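Local atomic coordinates of propionate kinase (Francisella tularensis subsp. tularensis, PDB entry 3KHY), a protein that probably catalyses the reversible, magnesium-dependent transfer of phosphate from ATP to acetate or propionate, giving the acyl phosphate and ADP. Residues 192-196 with 208-213; 293-298 with 333-337. The contacts are given in a common frame with arbitrary orientation. Numbering follows the deposited sequence.

Interaction 1 (192-196 with 208-213); sequences QKANV and TAVVDG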
loop_
_atom_site.group_PDB
_atom_site.type_symbol
_atom_site.label_atom_id
_atom_site.label_comp_id
_atom_site.label_asym_id
_atom_site.label_seq_id
_atom_site.Cartn_x
_atom_site.Cartn_y
_atom_site.Cartn_z
ATOM N N GLN A 192 25.283 -13.595 -15.055
ATOM C CA GLN A 192 25.282 -12.698 -13.896
ATOM C C GLN A 192 24.265 -13.134 -12.837
ATOM O O GLN A 192 23.537 -14.107 -13.038
ATOM C CB GLN A 192 24.972 -11.264 -14.340
ATOM C CG GLN A 192 26.011 -10.645 -15.278
ATOM C CD GLN A 192 25.992 -11.247 -16.674
ATOM O OE1 GLN A 192 27.008 -11.756 -17.157
ATOM N NE2 GLN A 192 24.836 -11.190 -17.332
ATOM N N LYS A 193 24.213 -12.413 -11.715
ATOM C CA LYS A 193 23.161 -12.644 -10.722
ATOM C C LYS A 193 21.812 -12.250 -11.325
ATOM O O LYS A 193 21.757 -11.551 -12.336
ATOM C CB LYS A 193 23.419 -11.854 -9.433
ATOM C CG LYS A 193 24.646 -12.315 -8.646
ATOM C CD LYS A 193 24.722 -13.833 -8.595
ATOM C CE LYS A 193 25.965 -14.316 -7.851
ATOM N NZ LYS A 193 26.246 -15.755 -8.149
ATOM N N ALA A 194 20.727 -12.687 -10.700
ATOM C CA ALA A 194 19.409 -12.550 -11.303
ATOM C C ALA A 194 18.834 -11.137 -11.226
ATOM O O ALA A 194 19.008 -10.423 -10.231
ATOM C CB ALA A 194 18.440 -13.559 -10.687
ATOM N N ASN A 195 18.166 -10.733 -12.300
ATOM C CA ASN A 195 17.339 -9.538 -12.280
ATOM C C ASN A 195 15.911 -10.015 -12.440
ATOM O O ASN A 195 15.407 -10.164 -13.560
ATOM C CB ASN A 195 17.721 -8.586 -13.407
ATOM C CG ASN A 195 19.126 -8.039 -13.245
ATOM O OD1 ASN A 195 19.444 -7.391 -12.251
ATOM N ND2 ASN A 195 19.976 -8.314 -14.219
ATOM N N VAL A 196 15.273 -10.292 -11.314
ATOM C CA VAL A 196 14.004 -11.000 -11.350
ATOM C C VAL A 196 13.013 -10.415 -10.367
ATOM O O VAL A 196 13.381 -9.753 -9.392
ATOM C CB VAL A 196 14.171 -12.512 -11.064
ATOM C CG1 VAL A 196 14.905 -13.207 -12.212
ATOM C CG2 VAL A 196 14.883 -12.760 -9.720
ATOM N N THR A 208 8.956 -9.735 -4.447
ATOM C CA THR A 208 10.201 -9.010 -4.242
ATOM C C THR A 208 10.841 -8.649 -5.565
ATOM O O THR A 208 10.842 -9.456 -6.496
ATOM C CB THR A 208 11.180 -9.851 -3.420
ATOM O OG1 THR A 208 10.621 -10.067 -2.114
ATOM C CG2 THR A 208 12.540 -9.154 -3.290
ATOM N N ALA A 209 11.371 -7.429 -5.644
ATOM C CA ALA A 209 12.158 -7.013 -6.797
ATOM C C ALA A 209 13.634 -7.235 -6.481
ATOM O O ALA A 209 14.185 -6.615 -5.570
ATOM C CB ALA A 209 11.899 -5.526 -7.126
ATOM N N VAL A 210 14.262 -8.111 -7.250
ATOM C CA VAL A 210 15.664 -8.476 -7.053
ATOM C C VAL A 210 16.509 -7.951 -8.215
ATOM O O VAL A 210 16.305 -8.327 -9.371
ATOM C CB VAL A 210 15.818 -9.991 -6.929
ATOM C CG1 VAL A 210 17.301 -10.388 -6.860
ATOM C CG2 VAL A 210 15.058 -10.500 -5.692
ATOM N N VAL A 211 17.444 -7.059 -7.907
ATOM C CA VAL A 211 18.300 -6.459 -8.929
ATOM C C VAL A 211 19.741 -6.885 -8.672
ATOM O O VAL A 211 20.249 -6.744 -7.561
ATOM C CB VAL A 211 18.186 -4.921 -8.922
ATOM C CG1 VAL A 211 19.133 -4.307 -9.939
ATOM C CG2 VAL A 211 16.737 -4.503 -9.221
ATOM N N ASP A 212 20.370 -7.443 -9.694
ATOM C CA ASP A 212 21.712 -8.019 -9.559
ATOM C C ASP A 212 21.848 -8.863 -8.285
ATOM O O ASP A 212 22.851 -8.773 -7.573
ATOM C CB ASP A 212 22.795 -6.931 -9.587
ATOM C CG ASP A 212 24.172 -7.489 -9.961
ATOM O OD1 ASP A 212 24.223 -8.495 -10.701
ATOM O OD2 ASP A 212 25.199 -6.924 -9.530
ATOM N N GLY A 213 20.830 -9.672 -8.000
ATOM C CA GLY A 213 20.885 -10.593 -6.882
ATOM C C GLY A 213 20.483 -10.023 -5.530
ATOM O O GLY A 213 20.399 -10.776 -4.559
HETATM O O HOH W 1 26.132 -10.356 -11.344
HETATM O O HOH W 2 22.883 -8.712 -13.181
#

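Interaction 2 (293-298 with 333-337); sequences IEIFSH and NIISK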
loop_
_atom_site.group_PDB
_atom_site.type_symbol
_atom_site.label_atom_id
_atom_site.label_comp_id
_atom_site.label_asym_id
_atom_site.label_seq_id
_atom_site.Cartn_x
_atom_site.Cartn_y
_atom_site.Cartn_z
ATOM N N ILE A 293 -10.395 -14.808 -6.102
ATOM C CA ILE A 293 -9.299 -15.073 -7.033
ATOM C C ILE A 293 -8.960 -13.840 -7.876
ATOM O O ILE A 293 -7.788 -13.577 -8.128
ATOM C CB ILE A 293 -9.606 -16.299 -7.929
ATOM C CG1 ILE A 293 -9.491 -17.589 -7.104
ATOM C CG2 ILE A 293 -8.657 -16.365 -9.129
ATOM C CD1 ILE A 293 -9.988 -18.837 -7.841
ATOM N N GLU A 294 -9.981 -13.094 -8.304
ATOM C CA GLU A 294 -9.758 -11.849 -9.039
ATOM C C GLU A 294 -9.021 -10.842 -8.154
ATOM O O GLU A 294 -8.034 -10.250 -8.575
ATOM C CB GLU A 294 -11.074 -11.235 -9.535
ATOM C CG GLU A 294 -11.802 -12.082 -10.586
ATOM C CD GLU A 294 -10.920 -12.366 -11.787
ATOM O OE1 GLU A 294 -10.569 -11.401 -12.508
ATOM O OE2 GLU A 294 -10.560 -13.544 -11.993
ATOM N N ILE A 295 -9.499 -10.642 -6.928
ATOM C CA ILE A 295 -8.832 -9.678 -6.035
ATOM C C ILE A 295 -7.377 -10.103 -5.787
ATOM O O ILE A 295 -6.455 -9.305 -5.901
ATOM C CB ILE A 295 -9.605 -9.517 -4.717
ATOM C CG1 ILE A 295 -10.992 -8.931 -4.998
ATOM C CG2 ILE A 295 -8.852 -8.602 -3.758
ATOM C CD1 ILE A 295 -11.895 -8.894 -3.772
ATOM N N PHE A 296 -7.177 -11.369 -5.453
ATOM C CA PHE A 296 -5.836 -11.909 -5.202
ATOM C C PHE A 296 -4.931 -11.721 -6.422
ATOM O O PHE A 296 -3.830 -11.175 -6.319
ATOM C CB PHE A 296 -5.999 -13.388 -4.842
ATOM C CG PHE A 296 -4.716 -14.153 -4.618
ATOM C CD1 PHE A 296 -3.980 -14.636 -5.690
ATOM C CD2 PHE A 296 -4.319 -14.498 -3.328
ATOM C CE1 PHE A 296 -2.832 -15.380 -5.492
ATOM C CE2 PHE A 296 -3.171 -15.251 -3.117
ATOM C CZ PHE A 296 -2.426 -15.697 -4.201
ATOM N N SER A 297 -5.396 -12.167 -7.585
ATOM C CA SER A 297 -4.553 -12.155 -8.778
ATOM C C SER A 297 -4.225 -10.741 -9.234
ATOM O O SER A 297 -3.112 -10.468 -9.657
ATOM C CB SER A 297 -5.223 -12.917 -9.926
ATOM O OG SER A 297 -5.483 -14.268 -9.564
ATOM N N HIS A 298 -5.215 -9.855 -9.177
ATOM C CA HIS A 298 -5.007 -8.467 -9.605
ATOM C C HIS A 298 -3.988 -7.760 -8.727
ATOM O O HIS A 298 -3.161 -6.978 -9.207
ATOM C CB HIS A 298 -6.318 -7.704 -9.574
ATOM C CG HIS A 298 -6.194 -6.298 -10.063
ATOM N ND1 HIS A 298 -6.003 -5.991 -11.393
ATOM C CD2 HIS A 298 -6.219 -5.120 -9.401
ATOM C CE1 HIS A 298 -5.917 -4.679 -11.530
ATOM N NE2 HIS A 298 -6.051 -4.128 -10.337
ATOM N N ASN A 333 -4.179 -16.753 -14.387
ATOM C CA ASN A 333 -5.010 -15.600 -14.115
ATOM C C ASN A 333 -4.121 -14.371 -13.928
ATOM O O ASN A 333 -4.364 -13.319 -14.514
ATOM C CB ASN A 333 -5.873 -15.850 -12.877
ATOM C CG ASN A 333 -6.899 -14.754 -12.652
ATOM O OD1 ASN A 333 -6.571 -13.563 -12.655
ATOM N ND2 ASN A 333 -8.148 -15.149 -12.448
ATOM N N ILE A 334 -3.070 -14.515 -13.131
ATOM C CA ILE A 334 -2.150 -13.400 -12.917
ATOM C C ILE A 334 -1.509 -12.912 -14.226
ATOM O O ILE A 334 -1.443 -11.717 -14.487
ATOM C CB ILE A 334 -1.077 -13.778 -11.888
ATOM C CG1 ILE A 334 -1.739 -13.935 -10.509
ATOM C CG2 ILE A 334 0.017 -12.721 -11.833
ATOM C CD1 ILE A 334 -0.842 -14.598 -9.472
ATOM N N ILE A 335 -1.036 -13.836 -15.055
ATOM C CA ILE A 335 -0.384 -13.445 -16.307
ATOM C C ILE A 335 -1.393 -12.811 -17.267
ATOM O O ILE A 335 -1.087 -11.859 -18.000
ATOM C CB ILE A 335 0.328 -14.657 -16.943
ATOM C CG1 ILE A 335 1.455 -15.133 -16.019
ATOM C CG2 ILE A 335 0.853 -14.324 -18.343
ATOM C CD1 ILE A 335 2.467 -14.053 -15.661
ATOM N N SER A 336 -2.611 -13.336 -17.256
ATOM C CA SER A 336 -3.702 -12.735 -18.014
ATOM C C SER A 336 -3.816 -11.239 -17.708
ATOM O O SER A 336 -3.983 -10.410 -18.610
ATOM C CB SER A 336 -5.020 -13.432 -17.668
ATOM O OG SER A 336 -6.068 -12.923 -18.460
ATOM N N LYS A 337 -3.709 -10.888 -16.432
ATOM C CA LYS A 337 -3.863 -9.490 -16.037
ATOM C C LYS A 337 -2.645 -8.639 -16.395
ATOM O O LYS A 337 -2.691 -7.418 -16.313
ATOM C CB LYS A 337 -4.204 -9.402 -14.542
ATOM C CG LYS A 337 -5.636 -9.884 -14.267
ATOM C CD LYS A 337 -5.976 -9.964 -12.791
ATOM C CE LYS A 337 -7.494 -10.109 -12.593
ATOM N NZ LYS A 337 -8.099 -11.248 -13.367
#

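Interaction 1 (192-196 with 208-213)
This is the open end of a beta hairpin: strand 205-211 runs antiparallel to strand 196-201, and the loop leading into the earlier strand meets the turn that follows the later one. Val-196 and Val-210 form an antiparallel hydrogen-bonded pair, with Val-196 N 2.9 Å from Val-210 O and Val-210 N 2.8 Å from Val-196 O. Their side chains lie on the same face of the sheet and touch, Val-196 CG2 to Val-210 CB at 4.0 Å. Just before the pair, Asn-195 CA makes a CA-H...O contact of 3.3 Å with Val-210 O.

Beyond this pair one side chain joins the backbone bonding: Asn-195 OD1 accepts a short, nearly straight hydrogen bond from Asp-212 N (2.7 Å, 168°), while Ala-194 O still accepts a backbone bond from Gly-213 N at 3.0 Å. Asp-212 and Gly-213, both with positive phi, have the angles of the central pair of a type I' turn, leading into strand 214-218. Gly-213 is required here, since a CB would clash with Lys-193 CB and with the preceding carbonyl. At the exposed side two waters bridge the segments: one links Lys-193 N to Asp-212 OD1, the other joins the same OD1 to Lys-193 O and Asn-195 ND2.

On the valine face, Val-196 and Val-210 pack on Ser-182 of helix 175-188, and Ala-194 meets Ala-186 of that helix. Strand 205-211 pairs on its other edge with strand 214-218, where the Ala-209 and Ile-216 backbones are hydrogen-bonded, while the backbone of Asn-195 also bonds to Asp-315, just ahead of strand 316-320.

Interaction 2 (293-298 with 333-337)
Asn-333 points straight at helix 287-307 and uses both ends of its amide: ND2 donates to Glu-294 OE2 at 2.9 Å, while OD1 accepts from Lys-337 NZ, also 2.9 Å away and one turn on. Its OD1 also sits 3.1 Å from Ser-297 CB; the Ser-297 hydroxyl bonds back to Ile-293 O of its own helix. Ile-334 comes next, its CG1 3.7 Å from Ser-297 CB. Here the backbones are closest, 4.9 Å between the CA atoms of Ser-297 and Ile-334, as the small serine permits. The segment axes cross at -61°, 9.1 Å apart, a helix-helix packing in the ASKHA (actin-like ATPase) fold, and Ile-334 reaches on to Phe-319 of strand 316-320. Ile-335 turns to that strand too. Lys-337 closes the segment, laying its CD 3.7 Å from His-298 CA before NZ forms a 2.6 Å salt bridge with Glu-294 OE1. His-298 NE2 is hydrogen-bonded to Tyr-310 of the second subunit.

Overall arrangement
Interactions 1 and 2 come one after the other along the chain and do not touch: their centres are 24 Å apart. Interaction 1 lies within the five-stranded sheet, interaction 2 beside it, in helices of which 328-337 packs on strand 316-320. Interaction 1 joins the start of strand 196-201 and the loop before it to the end of strand 205-211 and its turn, so backbone hydrogen bonds dominate; it runs from a buried valine pair to exposed Lys-193 and Asp-212. The touching residues of interaction 2 are buried or partly exposed, and the polar bonds between its helices all run between side chains. Only interaction 2 reaches the second subunit. Its Ile-334 and Ile-293 side chains lie about 4 Å from those of Leu-201 and Met-275, predicted ATP-binding residues.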